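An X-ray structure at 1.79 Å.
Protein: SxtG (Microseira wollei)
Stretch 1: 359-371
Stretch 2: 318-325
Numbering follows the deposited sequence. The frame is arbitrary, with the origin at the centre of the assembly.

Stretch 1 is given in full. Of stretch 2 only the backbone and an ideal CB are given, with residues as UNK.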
# COMPACT_ATOMS: atom_id res chain seq x y z
N TYR A 359 -6.84 -24.05 17.35
CA TYR A 359 -6.55 -22.93 16.48
C TYR A 359 -6.67 -23.28 15.01
O TYR A 359 -6.91 -22.39 14.18
CB TYR A 359 -5.13 -22.42 16.78
CG TYR A 359 -4.97 -20.91 16.64
CD1 TYR A 359 -5.30 -20.06 17.70
CD2 TYR A 359 -4.44 -20.35 15.48
CE1 TYR A 359 -5.13 -18.68 17.59
CE2 TYR A 359 -4.28 -18.97 15.37
CZ TYR A 359 -4.63 -18.14 16.42
OH TYR A 359 -4.46 -16.78 16.32
N TYR A 360 -6.54 -24.56 14.65
CA TYR A 360 -6.49 -24.94 13.24
C TYR A 360 -7.72 -24.50 12.44
O TYR A 360 -7.55 -24.17 11.25
CB TYR A 360 -6.34 -26.46 13.12
CG TYR A 360 -5.02 -27.06 13.61
CD1 TYR A 360 -3.98 -26.27 14.09
CD2 TYR A 360 -4.84 -28.43 13.59
CE1 TYR A 360 -2.80 -26.85 14.53
CE2 TYR A 360 -3.67 -29.00 14.02
CZ TYR A 360 -2.66 -28.21 14.49
OH TYR A 360 -1.49 -28.77 14.92
N PRO A 361 -8.94 -24.50 12.98
CA PRO A 361 -10.09 -24.03 12.17
C PRO A 361 -10.00 -22.57 11.80
O PRO A 361 -10.72 -22.12 10.90
CB PRO A 361 -11.31 -24.29 13.07
CG PRO A 361 -10.84 -25.16 14.17
CD PRO A 361 -9.37 -24.98 14.31
N PHE A 362 -9.14 -21.80 12.47
CA PHE A 362 -8.88 -20.42 12.11
C PHE A 362 -7.75 -20.29 11.10
O PHE A 362 -7.26 -19.18 10.86
CB PHE A 362 -8.58 -19.61 13.38
CG PHE A 362 -9.71 -19.63 14.36
CD1 PHE A 362 -9.82 -20.68 15.26
CD2 PHE A 362 -10.69 -18.64 14.35
CE1 PHE A 362 -10.88 -20.74 16.16
CE2 PHE A 362 -11.75 -18.68 15.24
CZ PHE A 362 -11.86 -19.73 16.14
N LEU A 363 -7.32 -21.42 10.53
CA LEU A 363 -6.43 -21.53 9.38
C LEU A 363 -4.97 -21.25 9.70
O LEU A 363 -4.21 -20.78 8.84
CB LEU A 363 -6.90 -20.59 8.26
CG LEU A 363 -8.37 -20.78 7.83
CD1 LEU A 363 -8.67 -20.00 6.56
CD2 LEU A 363 -8.72 -22.25 7.66
N GLY A 364 -4.56 -21.52 10.94
CA GLY A 364 -3.16 -21.40 11.28
C GLY A 364 -2.76 -22.25 12.47
O GLY A 364 -3.59 -22.75 13.23
N SER A 365 -1.44 -22.38 12.64
CA SER A 365 -0.87 -22.86 13.90
C SER A 365 0.17 -21.83 14.34
O SER A 365 0.01 -20.64 14.04
CB SER A 365 -0.29 -24.27 13.74
OG SER A 365 0.09 -24.82 15.00
N PHE A 366 1.24 -22.25 15.04
CA PHE A 366 2.08 -21.29 15.77
C PHE A 366 2.73 -20.26 14.85
O PHE A 366 2.78 -19.06 15.17
CB PHE A 366 3.17 -22.03 16.55
CG PHE A 366 2.66 -23.15 17.41
CD1 PHE A 366 1.90 -22.88 18.54
CD2 PHE A 366 2.91 -24.48 17.06
CE1 PHE A 366 1.41 -23.92 19.32
CE2 PHE A 366 2.44 -25.50 17.82
CZ PHE A 366 1.69 -25.24 18.95
N HIS A 367 3.30 -20.70 13.73
CA HIS A 367 3.95 -19.76 12.83
C HIS A 367 2.93 -18.79 12.21
O HIS A 367 3.19 -17.59 12.13
CB HIS A 367 4.75 -20.52 11.77
CG HIS A 367 5.64 -19.67 10.92
ND1 HIS A 367 5.31 -19.28 9.64
CD2 HIS A 367 6.87 -19.15 11.16
CE1 HIS A 367 6.29 -18.56 9.13
NE2 HIS A 367 7.25 -18.46 10.02
N CYS A 368 1.76 -19.30 11.81
CA CYS A 368 0.71 -18.44 11.24
C CYS A 368 0.23 -17.41 12.25
O CYS A 368 -0.13 -16.29 11.87
CB CYS A 368 -0.49 -19.28 10.81
SG CYS A 368 -0.14 -20.37 9.46
N ALA A 369 0.14 -17.81 13.52
CA ALA A 369 -0.44 -17.02 14.59
C ALA A 369 0.49 -15.94 15.10
O ALA A 369 0.08 -15.20 16.00
CB ALA A 369 -0.84 -17.94 15.75
N THR A 370 1.69 -15.80 14.53
CA THR A 370 2.67 -14.85 15.05
C THR A 370 3.27 -14.00 13.94
O THR A 370 3.33 -14.39 12.77
CB THR A 370 3.81 -15.57 15.79
OG1 THR A 370 4.38 -16.57 14.94
CG2 THR A 370 3.29 -16.17 17.10
N LEU A 371 3.73 -12.81 14.32
CA LEU A 371 4.61 -12.00 13.49
C LEU A 371 5.82 -11.66 14.35
O LEU A 371 5.69 -10.90 15.33
CB LEU A 371 3.92 -10.74 12.97
CG LEU A 371 4.71 -9.98 11.90
CD1 LEU A 371 4.73 -10.76 10.57
CD2 LEU A 371 4.17 -8.58 11.65
N UNK A 318 -0.74 -31.73 7.41
CA UNK A 318 0.64 -31.25 7.49
C UNK A 318 0.77 -30.03 8.39
O UNK A 318 1.82 -29.38 8.37
CB UNK A 318 1.16 -30.92 6.09
N UNK A 319 -0.24 -29.74 9.20
CA UNK A 319 -0.16 -28.62 10.12
C UNK A 319 1.02 -28.71 11.08
O UNK A 319 1.42 -27.69 11.66
CB UNK A 319 -1.46 -28.52 10.92
N UNK A 320 1.59 -29.91 11.28
CA UNK A 320 2.68 -30.08 12.22
C UNK A 320 3.95 -29.34 11.85
O UNK A 320 4.78 -29.08 12.74
CB UNK A 320 2.99 -31.57 12.36
N UNK A 321 4.13 -29.02 10.56
CA UNK A 321 5.30 -28.26 10.11
C UNK A 321 5.24 -26.77 10.48
O UNK A 321 6.26 -26.09 10.37
CB UNK A 321 5.44 -28.40 8.59
N UNK A 322 4.08 -26.26 10.91
CA UNK A 322 3.91 -24.83 11.17
C UNK A 322 4.49 -24.46 12.53
O UNK A 322 3.82 -23.81 13.34
CB UNK A 322 2.43 -24.44 11.10
N UNK A 323 5.75 -24.83 12.77
CA UNK A 323 6.43 -24.60 14.05
C UNK A 323 6.94 -23.17 14.15
O UNK A 323 7.00 -22.44 13.16
CB UNK A 323 7.59 -25.58 14.22
N UNK A 324 7.31 -22.77 15.37
CA UNK A 324 7.86 -21.44 15.65
C UNK A 324 9.16 -21.61 16.41
O UNK A 324 9.17 -22.25 17.47
CB UNK A 324 6.87 -20.58 16.44
N UNK A 325 10.24 -21.04 15.89
CA UNK A 325 11.55 -21.07 16.53
C UNK A 325 11.70 -19.89 17.47
O UNK A 325 11.50 -18.74 17.07
CB UNK A 325 12.67 -21.06 15.48

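Position 318 lies beyond the reach of stretch 1, with nothing of it within 5.5 Å of the ideal CB, so the contact places no demand on this side chain. It is Trp318, whose backbone O accepts a hydrogen bond from the N of residue 321.

At 319 CA-to-CB points toward stretch 1, and the ideal CB stands 3.8 Å from CZ of Tyr360, over the ring face. The space before the ring is short, which favours a small apolar group. The residue is Ala319; its CB lies 4.0 Å from the centroid of the Tyr360 ring, 22° off the normal, a CH-pi contact. Its backbone O also receives a hydrogen bond from a water (2.8 Å from Ala319 O to the water O). The same water donates to OH of Tyr360 and is hydrogen-bonded to OG of Ser365, tying the two stretches together beside the apolar contact.

Position 320 directs its CB vector away, and 321 is out of reach; stretch 1 selects nothing at either. They are Gly320, which has no side chain, and Leu321.

Position 322 is the most informative. Its CB vector points toward stretch 1, with the ideal CB 3.8 Å from CB of Ser365 and 4.6 Å from CB of His367. Beyond lies the bend at 365-368, where backbone N atoms turn inward, with helical phi/psi over 366-368. A side chain of moderate length bearing an acceptor would suit, such as Asp or Asn; the hydroxyl of Ser or Thr would stop short of N of Cys368. The residue is Asn322, with chi1 in the t well. Its OD1 accepts a hydrogen bond from N of Cys368 (3.1 Å, 167°) and a weak one from N of Ser365 (3.1 Å, 132°), so one oxygen spans the bend. The backbone adds a bond from N of His367 to O of Asn322 (3.2 Å, 162°). ND2 of Asn322 is hydrogen-bonded elsewhere in the structure.

At 323 CA-to-CB points away, leaving stretch 1 to meet the backbone: O of this residue is 3.3 Å from CB of His367. Many side chains would serve. It is Val323.

Position 324 turns toward stretch 1 again, in a strand. Its ideal CB is 4.0 Å from CB of Phe366 and 5.0 Å from OG1 of Thr370, a largely apolar setting for Leu, Ile, Val or Met. Leu324 packs its CB against CB of Phe366 (4.0 Å) and brings CD1 to 3.7 Å from OG1 of Thr370.

Position 325 points sideways, with no contact to satisfy. Met325 leads its end away.

Stretch 2, residues 318-325: WAGLNVLM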
# COMPACT_ATOMS: atom_id res chain seq x y z
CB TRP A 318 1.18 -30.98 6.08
CG TRP A 318 1.30 -32.29 5.35
CD1 TRP A 318 0.49 -32.75 4.35
CD2 TRP A 318 2.24 -33.34 5.63
NE1 TRP A 318 0.89 -34.00 3.97
CE2 TRP A 318 1.95 -34.40 4.75
CE3 TRP A 318 3.30 -33.49 6.54
CZ2 TRP A 318 2.69 -35.58 4.73
CZ3 TRP A 318 4.04 -34.68 6.52
CH2 TRP A 318 3.72 -35.70 5.62
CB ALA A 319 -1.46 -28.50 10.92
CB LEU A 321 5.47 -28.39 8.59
CG LEU A 321 6.19 -29.64 8.08
CD1 LEU A 321 5.25 -30.83 8.01
CD2 LEU A 321 6.80 -29.37 6.72
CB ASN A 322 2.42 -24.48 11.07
CG ASN A 322 2.15 -23.01 10.84
OD1 ASN A 322 1.46 -22.36 11.64
ND2 ASN A 322 2.63 -22.49 9.71
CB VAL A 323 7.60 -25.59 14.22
CG1 VAL A 323 7.07 -27.03 14.35
CG2 VAL A 323 8.59 -25.46 13.06
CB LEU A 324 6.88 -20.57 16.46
CG LEU A 324 7.41 -19.19 16.88
CD1 LEU A 324 7.60 -18.31 15.66
CD2 LEU A 324 6.51 -18.49 17.91
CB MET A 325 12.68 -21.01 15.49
CG MET A 325 12.66 -22.09 14.40
SD MET A 325 12.69 -23.74 15.03
CE MET A 325 14.28 -23.77 15.88
O HOH W 1 0.97 -27.40 14.42
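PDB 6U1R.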